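Lin1840 protein (Listeria innocua serovar 6a, PDB 4ZOC) probably hydrolyses terminal, non-reducing beta-D-glucosyl residues, acting as a family 3 beta-glucosidase in the metabolism of beta-1,2-glucans. Local coordinates at residues T629-D635 / L668-K674; C108-R112 / L660-K665; L15-A20 / Y307-K312. The protein carries 2 engineered substitutions. All coordinates share one frame; numbering follows the deposited sequence.

Interaction 1: T629-D635 / L668-K674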
loop_
_atom_site.group_PDB
_atom_site.type_symbol
_atom_site.label_atom_id
_atom_site.label_comp_id
_atom_site.label_asym_id
_atom_site.label_seq_id
_atom_site.Cartn_x
_atom_site.Cartn_y
_atom_site.Cartn_z
ATOM N N THR A 629 -1.391 23.899 -31.455
ATOM C CA THR A 629 -1.198 25.355 -31.542
ATOM C C THR A 629 -1.638 25.989 -30.250
ATOM O O THR A 629 -2.759 25.782 -29.756
ATOM C CB THR A 629 -2.053 25.922 -32.684
ATOM O OG1 THR A 629 -1.623 25.289 -33.886
ATOM C CG2 THR A 629 -1.842 27.387 -32.848
ATOM N N ILE A 630 -0.733 26.763 -29.690
ATOM C CA ILE A 630 -1.001 27.409 -28.402
ATOM C C ILE A 630 -0.853 28.910 -28.550
ATOM O O ILE A 630 0.062 29.376 -29.206
ATOM C CB ILE A 630 -0.119 26.842 -27.274
ATOM C CG1 ILE A 630 -0.471 27.534 -25.948
ATOM C CG2 ILE A 630 1.367 26.944 -27.598
ATOM C CD1 ILE A 630 0.030 26.741 -24.725
ATOM N N LYS A 631 -1.785 29.644 -27.945
ATOM C CA LYS A 631 -1.804 31.103 -27.930
ATOM C C LYS A 631 -1.945 31.633 -26.510
ATOM O O LYS A 631 -2.736 31.138 -25.748
ATOM C CB LYS A 631 -2.972 31.629 -28.776
ATOM C CG LYS A 631 -2.800 33.119 -29.075
ATOM C CD LYS A 631 -3.887 33.721 -29.936
ATOM C CE LYS A 631 -3.678 35.225 -29.944
ATOM N NZ LYS A 631 -4.625 35.812 -30.897
ATOM N N ASN A 632 -1.136 32.624 -26.171
ATOM C CA ASN A 632 -1.307 33.428 -24.988
ATOM C C ASN A 632 -2.256 34.600 -25.246
ATOM O O ASN A 632 -1.913 35.513 -25.972
ATOM C CB ASN A 632 0.054 33.952 -24.540
ATOM C CG ASN A 632 0.017 34.790 -23.254
ATOM O OD1 ASN A 632 -1.025 35.221 -22.742
ATOM N ND2 ASN A 632 1.231 35.084 -22.736
ATOM N N ILE A 633 -3.475 34.479 -24.712
ATOM C CA ILE A 633 -4.564 35.368 -24.962
ATOM C C ILE A 633 -4.674 36.455 -23.898
ATOM O O ILE A 633 -5.676 37.164 -23.816
ATOM C CB ILE A 633 -5.888 34.599 -25.132
ATOM C CG1 ILE A 633 -6.264 33.791 -23.874
ATOM C CG2 ILE A 633 -5.823 33.643 -26.374
ATOM C CD1 ILE A 633 -7.713 33.275 -23.853
ATOM N N SER A 634 -3.661 36.568 -23.058
ATOM C CA SER A 634 -3.603 37.623 -22.006
ATOM C C SER A 634 -2.567 38.674 -22.396
ATOM O O SER A 634 -1.898 38.583 -23.462
ATOM C CB SER A 634 -3.252 37.012 -20.638
ATOM O OG SER A 634 -1.843 36.642 -20.568
ATOM N N ASP A 635 -2.405 39.677 -21.522
ATOM C CA ASP A 635 -1.471 40.689 -21.743
ATOM C C ASP A 635 -0.197 40.446 -20.952
ATOM O O ASP A 635 0.617 41.351 -20.807
ATOM C CB ASP A 635 -2.103 42.042 -21.323
ATOM C CG ASP A 635 -3.271 42.398 -22.198
ATOM O OD1 ASP A 635 -3.151 42.306 -23.451
ATOM O OD2 ASP A 635 -4.300 42.767 -21.650
ATOM N N LEU A 668 5.541 32.140 -24.238
ATOM C CA LEU A 668 4.769 32.960 -25.156
ATOM C C LEU A 668 4.615 34.355 -24.615
ATOM O O LEU A 668 4.154 34.532 -23.491
ATOM C CB LEU A 668 3.365 32.388 -25.328
ATOM C CG LEU A 668 3.298 31.020 -25.958
ATOM C CD1 LEU A 668 1.967 30.399 -25.660
ATOM C CD2 LEU A 668 3.564 31.009 -27.461
ATOM N N GLN A 669 4.961 35.347 -25.427
ATOM C CA GLN A 669 4.659 36.709 -25.070
ATOM C C GLN A 669 3.174 36.923 -25.113
ATOM O O GLN A 669 2.408 36.107 -25.658
ATOM C CB GLN A 669 5.378 37.643 -26.045
ATOM C CG GLN A 669 6.880 37.600 -25.888
ATOM C CD GLN A 669 7.338 38.213 -24.568
ATOM O OE1 GLN A 669 7.034 39.354 -24.284
ATOM N NE2 GLN A 669 8.048 37.434 -23.748
ATOM N N ALA A 670 2.748 38.054 -24.592
ATOM C CA ALA A 670 1.343 38.439 -24.717
ATOM C C ALA A 670 0.895 38.391 -26.198
ATOM O O ALA A 670 1.554 38.907 -27.083
ATOM C CB ALA A 670 1.147 39.819 -24.138
ATOM N N GLY A 671 -0.210 37.717 -26.443
ATOM C CA GLY A 671 -0.762 37.517 -27.784
ATOM C C GLY A 671 -0.006 36.593 -28.717
ATOM O O GLY A 671 -0.467 36.383 -29.834
ATOM N N GLU A 672 1.130 36.031 -28.284
ATOM C CA GLU A 672 1.919 35.178 -29.154
ATOM C C GLU A 672 1.320 33.779 -29.306
ATOM O O GLU A 672 0.707 33.271 -28.377
ATOM C CB GLU A 672 3.328 35.069 -28.645
ATOM C CG GLU A 672 4.213 34.282 -29.570
ATOM C CD GLU A 672 5.649 34.286 -29.137
ATOM O OE1 GLU A 672 6.525 33.933 -29.981
ATOM O OE2 GLU A 672 5.935 34.613 -27.950
ATOM N N GLU A 673 1.473 33.233 -30.523
ATOM C CA GLU A 673 1.030 31.923 -30.920
ATOM C C GLU A 673 2.239 31.117 -31.415
ATOM O O GLU A 673 3.175 31.660 -32.107
ATOM C CB GLU A 673 -0.028 32.043 -32.020
ATOM C CG GLU A 673 -0.779 30.785 -32.284
ATOM C CD GLU A 673 -1.847 30.964 -33.354
ATOM O OE1 GLU A 673 -1.549 30.733 -34.520
ATOM O OE2 GLU A 673 -2.974 31.338 -33.040
ATOM N N LYS A 674 2.261 29.845 -30.990
ATOM C CA LYS A 674 3.255 28.886 -31.424
ATOM C C LYS A 674 2.634 27.548 -31.712
ATOM O O LYS A 674 1.599 27.235 -31.195
ATOM C CB LYS A 674 4.351 28.704 -30.406
ATOM C CG LYS A 674 5.285 29.903 -30.238
ATOM C CD LYS A 674 6.383 29.553 -29.229
ATOM C CE LYS A 674 7.367 30.677 -29.127
ATOM N NZ LYS A 674 8.322 30.455 -28.021
#

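Interaction 2: C108-R112 / L660-K665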
loop_
_atom_site.group_PDB
_atom_site.type_symbol
_atom_site.label_atom_id
_atom_site.label_comp_id
_atom_site.label_asym_id
_atom_site.label_seq_id
_atom_site.Cartn_x
_atom_site.Cartn_y
_atom_site.Cartn_z
ATOM N N CYS A 108 8.496 19.253 -11.135
ATOM C CA CYS A 108 7.374 20.244 -11.391
ATOM C C CYS A 108 7.685 21.300 -12.492
ATOM O O CYS A 108 6.786 21.911 -13.004
ATOM C CB CYS A 108 6.923 20.949 -10.126
ATOM S SG CYS A 108 6.267 19.856 -8.834
ATOM N N SER A 109 8.980 21.522 -12.804
ATOM C CA SER A 109 9.368 22.335 -13.937
ATOM C C SER A 109 8.860 21.796 -15.249
ATOM O O SER A 109 8.632 22.597 -16.123
ATOM C CB SER A 109 10.883 22.546 -14.075
ATOM O OG SER A 109 11.522 21.421 -14.658
ATOM N N PHE A 110 8.662 20.485 -15.374
ATOM C CA PHE A 110 8.348 19.838 -16.688
ATOM C C PHE A 110 9.285 20.348 -17.773
ATOM O O PHE A 110 8.894 20.472 -18.970
ATOM C CB PHE A 110 6.859 20.046 -17.007
ATOM C CG PHE A 110 5.963 19.061 -16.339
ATOM C CD1 PHE A 110 5.638 19.211 -14.967
ATOM C CD2 PHE A 110 5.319 18.070 -17.092
ATOM C CE1 PHE A 110 4.768 18.380 -14.325
ATOM C CE2 PHE A 110 4.420 17.220 -16.448
ATOM C CZ PHE A 110 4.163 17.404 -15.069
ATOM N N ASP A 111 10.541 20.671 -17.363
ATOM C CA ASP A 111 11.482 21.314 -18.254
ATOM C C ASP A 111 12.844 20.627 -18.324
ATOM O O ASP A 111 13.671 20.760 -17.430
ATOM C CB ASP A 111 11.598 22.820 -17.935
ATOM C CG ASP A 111 12.292 23.564 -19.044
ATOM O OD1 ASP A 111 11.720 23.628 -20.167
ATOM O OD2 ASP A 111 13.445 23.992 -18.830
ATOM N N ARG A 112 13.041 19.865 -19.404
ATOM C CA ARG A 112 14.217 19.038 -19.595
ATOM C C ARG A 112 15.476 19.922 -19.510
ATOM O O ARG A 112 16.443 19.548 -18.863
ATOM C CB ARG A 112 14.181 18.248 -20.901
ATOM C CG ARG A 112 13.100 17.187 -20.987
ATOM C CD ARG A 112 12.958 16.804 -22.457
ATOM N NE ARG A 112 11.987 15.746 -22.743
ATOM C CZ ARG A 112 10.691 15.996 -23.026
ATOM N NH1 ARG A 112 10.218 17.230 -23.011
ATOM N NH2 ARG A 112 9.877 15.001 -23.344
ATOM N N LEU A 660 1.001 9.834 -19.198
ATOM C CA LEU A 660 1.690 10.880 -19.904
ATOM C C LEU A 660 2.692 10.300 -20.897
ATOM O O LEU A 660 3.471 9.403 -20.521
ATOM C CB LEU A 660 2.499 11.791 -18.947
ATOM C CG LEU A 660 3.092 13.070 -19.478
ATOM C CD1 LEU A 660 2.014 14.100 -19.822
ATOM C CD2 LEU A 660 4.114 13.588 -18.450
ATOM N N LYS A 661 2.668 10.799 -22.144
ATOM C CA LYS A 661 3.560 10.292 -23.173
ATOM C C LYS A 661 4.289 11.397 -23.943
ATOM O O LYS A 661 5.163 11.064 -24.759
ATOM C CB LYS A 661 2.781 9.441 -24.173
ATOM C CG LYS A 661 2.132 8.186 -23.626
ATOM C CD LYS A 661 3.053 7.198 -23.106
ATOM C CE LYS A 661 2.255 5.948 -22.691
ATOM N NZ LYS A 661 3.255 5.036 -22.101
ATOM N N ALA A 662 3.998 12.683 -23.650
ATOM C CA ALA A 662 4.719 13.776 -24.200
ATOM C C ALA A 662 4.413 15.001 -23.407
ATOM O O ALA A 662 3.335 15.157 -22.842
ATOM C CB ALA A 662 4.397 14.002 -25.718
ATOM N N PHE A 663 5.381 15.888 -23.367
ATOM C CA PHE A 663 5.173 17.216 -22.751
ATOM C C PHE A 663 6.184 18.216 -23.306
ATOM O O PHE A 663 7.309 17.817 -23.666
ATOM C CB PHE A 663 5.287 17.123 -21.209
ATOM C CG PHE A 663 6.665 16.728 -20.721
ATOM C CD1 PHE A 663 6.993 15.419 -20.556
ATOM C CD2 PHE A 663 7.619 17.699 -20.428
ATOM C CE1 PHE A 663 8.222 15.075 -20.088
ATOM C CE2 PHE A 663 8.865 17.329 -19.960
ATOM C CZ PHE A 663 9.182 16.008 -19.795
ATOM N N GLU A 664 5.809 19.492 -23.368
ATOM C CA GLU A 664 6.704 20.585 -23.756
ATOM C C GLU A 664 6.208 21.857 -23.089
ATOM O O GLU A 664 4.999 22.193 -23.068
ATOM C CB GLU A 664 6.734 20.853 -25.298
ATOM C CG GLU A 664 7.726 21.936 -25.649
ATOM C CD GLU A 664 7.946 22.197 -27.121
ATOM O OE1 GLU A 664 7.736 21.289 -27.956
ATOM O OE2 GLU A 664 8.362 23.343 -27.453
ATOM N N LYS A 665 7.123 22.543 -22.491
ATOM C CA LYS A 665 6.852 23.818 -21.867
ATOM C C LYS A 665 7.103 24.938 -22.885
ATOM O O LYS A 665 8.170 25.005 -23.493
ATOM C CB LYS A 665 7.731 24.018 -20.634
ATOM C CG LYS A 665 7.376 25.217 -19.818
ATOM C CD LYS A 665 8.179 25.104 -18.519
ATOM C CE LYS A 665 7.470 25.643 -17.375
ATOM N NZ LYS A 665 8.288 25.512 -16.142
HETATM O O HOH W 1 9.443 21.515 -21.252
HETATM O O HOH W 2 7.682 14.988 -25.147
#

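Interaction 3: L15-A20 / Y307-K312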
loop_
_atom_site.group_PDB
_atom_site.type_symbol
_atom_site.label_atom_id
_atom_site.label_comp_id
_atom_site.label_asym_id
_atom_site.label_seq_id
_atom_site.Cartn_x
_atom_site.Cartn_y
_atom_site.Cartn_z
ATOM N N LEU A 15 45.544 -11.391 -5.094
ATOM C CA LEU A 15 44.152 -11.617 -4.650
ATOM C C LEU A 15 43.789 -10.504 -3.664
ATOM O O LEU A 15 42.720 -9.927 -3.788
ATOM C CB LEU A 15 43.949 -12.995 -3.993
ATOM C CG LEU A 15 42.514 -13.389 -3.538
ATOM C CD1 LEU A 15 41.592 -13.354 -4.730
ATOM C CD2 LEU A 15 42.502 -14.743 -2.864
ATOM N N ASP A 16 44.649 -10.209 -2.693
ATOM C CA ASP A 16 44.285 -9.244 -1.676
ATOM C C ASP A 16 44.120 -7.848 -2.282
ATOM O O ASP A 16 43.239 -7.060 -1.837
ATOM C CB ASP A 16 45.299 -9.208 -0.541
ATOM C CG ASP A 16 45.084 -10.275 0.505
ATOM O OD1 ASP A 16 44.121 -11.070 0.448
ATOM O OD2 ASP A 16 45.926 -10.307 1.445
ATOM N N GLU A 17 44.928 -7.536 -3.304
ATOM C CA GLU A 17 44.778 -6.223 -3.979
ATOM C C GLU A 17 43.416 -6.155 -4.709
ATOM O O GLU A 17 42.721 -5.133 -4.710
ATOM C CB GLU A 17 45.886 -5.988 -5.012
ATOM C CG GLU A 17 47.178 -5.493 -4.380
ATOM C CD GLU A 17 48.377 -5.565 -5.269
ATOM O OE1 GLU A 17 48.363 -6.305 -6.291
ATOM O OE2 GLU A 17 49.357 -4.885 -4.879
ATOM N N LYS A 18 43.071 -7.237 -5.385
ATOM C CA LYS A 18 41.792 -7.295 -6.122
ATOM C C LYS A 18 40.630 -7.167 -5.160
ATOM O O LYS A 18 39.695 -6.389 -5.443
ATOM C CB LYS A 18 41.654 -8.568 -6.949
ATOM C CG LYS A 18 42.643 -8.593 -8.060
ATOM C CD LYS A 18 42.457 -9.716 -9.056
ATOM C CE LYS A 18 42.816 -11.059 -8.471
ATOM N NZ LYS A 18 42.774 -12.044 -9.572
ATOM N N ILE A 19 40.688 -7.848 -4.029
ATOM C CA ILE A 19 39.618 -7.783 -3.030
ATOM C C ILE A 19 39.423 -6.320 -2.530
ATOM O O ILE A 19 38.292 -5.802 -2.525
ATOM C CB ILE A 19 39.900 -8.750 -1.839
ATOM C CG1 ILE A 19 39.850 -10.272 -2.250
ATOM C CG2 ILE A 19 38.990 -8.419 -0.626
ATOM C CD1 ILE A 19 40.319 -11.210 -1.138
ATOM N N ALA A 20 40.498 -5.631 -2.144
ATOM C CA ALA A 20 40.375 -4.279 -1.634
ATOM C C ALA A 20 39.922 -3.271 -2.664
ATOM O O ALA A 20 39.313 -2.230 -2.295
ATOM C CB ALA A 20 41.709 -3.849 -1.001
ATOM N N TYR A 307 33.250 -7.946 1.934
ATOM C CA TYR A 307 34.215 -8.313 0.911
ATOM C C TYR A 307 35.611 -8.404 1.449
ATOM O O TYR A 307 36.305 -9.456 1.296
ATOM C CB TYR A 307 34.194 -7.380 -0.302
ATOM C CG TYR A 307 32.990 -7.562 -1.277
ATOM C CD1 TYR A 307 32.070 -8.629 -1.162
ATOM C CD2 TYR A 307 32.780 -6.639 -2.296
ATOM C CE1 TYR A 307 31.054 -8.783 -2.064
ATOM C CE2 TYR A 307 31.769 -6.802 -3.214
ATOM C CZ TYR A 307 30.860 -7.861 -3.067
ATOM O OH TYR A 307 29.887 -8.068 -3.979
ATOM N N ILE A 308 36.032 -7.308 2.075
ATOM C CA ILE A 308 37.422 -7.204 2.531
ATOM C C ILE A 308 37.837 -8.368 3.462
ATOM O O ILE A 308 38.916 -8.946 3.307
ATOM C CB ILE A 308 37.680 -5.769 3.023
ATOM C CG1 ILE A 308 39.174 -5.450 2.961
ATOM C CG2 ILE A 308 37.145 -5.506 4.405
ATOM C CD1 ILE A 308 39.625 -4.936 1.617
ATOM N N HIS A 309 36.961 -8.744 4.390
ATOM C CA HIS A 309 37.282 -9.783 5.364
ATOM C C HIS A 309 36.955 -11.216 4.905
ATOM O O HIS A 309 37.594 -12.165 5.388
ATOM C CB HIS A 309 36.648 -9.460 6.720
ATOM C CG HIS A 309 37.218 -8.242 7.376
ATOM N ND1 HIS A 309 38.547 -7.896 7.285
ATOM C CD2 HIS A 309 36.628 -7.266 8.113
ATOM C CE1 HIS A 309 38.749 -6.744 7.914
ATOM N NE2 HIS A 309 37.602 -6.349 8.434
ATOM N N GLU A 310 36.060 -11.392 3.947
ATOM C CA GLU A 310 35.574 -12.766 3.570
ATOM C C GLU A 310 35.880 -13.321 2.161
ATOM O O GLU A 310 35.837 -14.577 1.943
ATOM C CB GLU A 310 34.039 -12.885 3.751
ATOM C CG GLU A 310 33.575 -12.441 5.111
ATOM C CD GLU A 310 33.880 -13.410 6.220
ATOM O OE1 GLU A 310 34.343 -14.558 5.973
ATOM O OE2 GLU A 310 33.610 -13.034 7.390
ATOM N N LEU A 311 36.166 -12.453 1.190
ATOM C CA LEU A 311 36.348 -12.912 -0.215
ATOM C C LEU A 311 37.525 -13.844 -0.315
ATOM O O LEU A 311 37.460 -14.812 -1.061
ATOM C CB LEU A 311 36.521 -11.755 -1.183
ATOM C CG LEU A 311 35.254 -10.968 -1.564
ATOM C CD1 LEU A 311 35.585 -9.986 -2.651
ATOM C CD2 LEU A 311 34.165 -11.877 -2.090
ATOM N N LYS A 312 38.589 -13.582 0.445
ATOM C CA LYS A 312 39.744 -14.456 0.282
ATOM C C LYS A 312 39.394 -15.891 0.693
ATOM O O LYS A 312 39.582 -16.785 -0.090
ATOM C CB LYS A 312 40.999 -13.911 0.967
ATOM C CG LYS A 312 42.237 -14.772 0.641
ATOM C CD LYS A 312 42.758 -15.339 1.920
ATOM C CE LYS A 312 43.431 -14.245 2.726
ATOM N NZ LYS A 312 44.422 -14.924 3.582
#

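Interaction 1: T629-D635 / L668-K674
Ile630 and Lys674 form an antiparallel hydrogen-bonded pair at the end of the fibronectin type III-like sandwich, where strand 624-632 meets strand 673-680. Their backbones exchange two bonds, Ile630 N to Lys674 O at 2.8 Å and Lys674 N to Ile630 O at 2.9 Å. A third, from Asn632 N to Glu672 O, carries the pairing up to the type II turn Gln669-Glu672; Gly671, with its positive phi, suits the third position of that turn. Asn632 then takes over with its side chain. With CG anti to the backbone N (chi1 -178°), its ND2 gives a hydrogen to Leu668 O at 3.1 Å and another to Ile636 O. Leu668 O lies in the amide plane of Asn632, while ND2 approaches from above the Leu668 carbonyl plane. OD1 accepts from Ser634 N, an Asx turn, and from Ser634 OG at 2.7 Å. Beneath the pairing, Ile630 CG1 packs 3.8 Å from Leu668 CD1, branched chains suited to the sandwich interior. On the other face, Thr629 CG2 lies against CG and CD of Glu673. Because ND2 ties the strand end to the carbonyl just before the turn while OD1 holds the Asx turn, the buried amide is probably fixed in rotation.

Interaction 2: C108-R112 / L660-K665
Arg112 lays its guanidinium flat on the ring of Phe663, the planes only 10° apart and CZ 3.9 Å from the ring centroid, a cation-pi stack. The same group bonds through its edge: NH1 donates to Phe663 O at 3.0 Å, almost perfectly straight and in the guanidinium plane. One residue thus offers Arg112 both a pi face and a carbonyl, while the salt bridge from NE to Glu163 of helix 158-173 further limits its rotation. Phe663 can present its ring this way because CG stands between the backbone N and the carbonyl carbon (chi1 64°).

Aromatic packing comes next. Phe110 turns an edge toward the face of Phe663, a T-shaped pair with planes at 86°, and CE2 of Phe110 reaches Leu660 CD2 at 4.2 Å. These apolar groups suit the buried seam between the family 3 N-terminal domain, a TIM barrel, and the fibronectin type III-like domain, where 660-665, on edge strand 659-668, runs nearly perpendicular to 109-112.

The remaining links are polar. Lys665, its chain bent at chi3, brings NZ to Ser109 O at 2.9 Å, on a lone pair in the carbonyl plane; NZ also makes a salt bridge with Glu373 and a hydrogen bond with Ser547, so a long, charged chain fits here. One water gives hydrogens to Phe110 O, at 2.6 Å, and to Asp111 OD1, and accepts from Lys665 N. A second water accepts from Arg112 NH2 and, at 3.0 Å, from Phe663 N.

Interaction 3: L15-A20 / Y307-K312
Ile19 holds CG1 anti to its carbonyl carbon (chi1 -67°) and continues extended through chi2, which sends CD1 to the backbone of Lys312, while its other branch, CG2, settles near Tyr307 O and Ile308 CA. From the facing helix Ile308 places CG1 anti to its backbone N (chi1 -157°), and a chi2 of 86° turns CD1 onto CA and CB of Ala20. This is helix-to-helix packing in the TIM-barrel domain: helix 15-21 immediately precedes the first barrel strand, 23-25, and helix 306-316 follows the last, 301-302, so the contact lies where the barrel closes. The short segments approach to 9.2 Å between axes, with their N-to-C directions 139° apart.

No hydrogen bond joins the two segments; apolar packing of Ile19, Ala20, Ile308 and Leu311 makes the contact. The two branches of Ile19 reach successive turns of the other helix, CG2 at Tyr307 and Ile308 and CD1 at Lys312, with CG1 lying 3.8 Å from Leu311 CB. A beta-branched residue suits this place, since it fills space along the helix in two directions at once. Ala20, small, lets Ile308 come close, with CD1 of Ile308 3.5 Å from Ala20 CB.

Toward the exposed end of the contact, at Asp16 and Lys312, the chemistry becomes mixed. Leu15 crosses Lys312 at about a right angle, its CD2 3.5 Å from Lys312 CG, and so packs against the aliphatic part of a lysine. Leu15 also touches Leu325 of helix 322-338. Asp16 OD1 and Lys312 NZ lie 5.0 Å apart, opposite charges whose attraction is probably modest at that separation. The packing is tight where Ile19 CD1 sits 3.5 Å from Lys312 CB, and the same methyl is 3.3 Å from Lys312 N.

In the fold
From the N terminus, helix 15-21 is the first element engaged, and interaction 3 closes its loop some 290 residues later, joining the start of the TIM barrel to its end. Before that loop closes, the chain passes 108-112, whose partner strand 659-668 comes only after the barrel and the family 3 C-terminal domain; interaction 2 thus ties the TIM-barrel domain to the fibronectin type III-like domain, and it crosses interaction 3. Interaction 1 is local to the fibronectin type III-like domain, opening after interaction 3 has closed and crossing interaction 2, because 660-665 falls between its segments. The centres of interactions 1 and 2 are about 19 Å apart, those of interactions 2 and 3 about 46 Å.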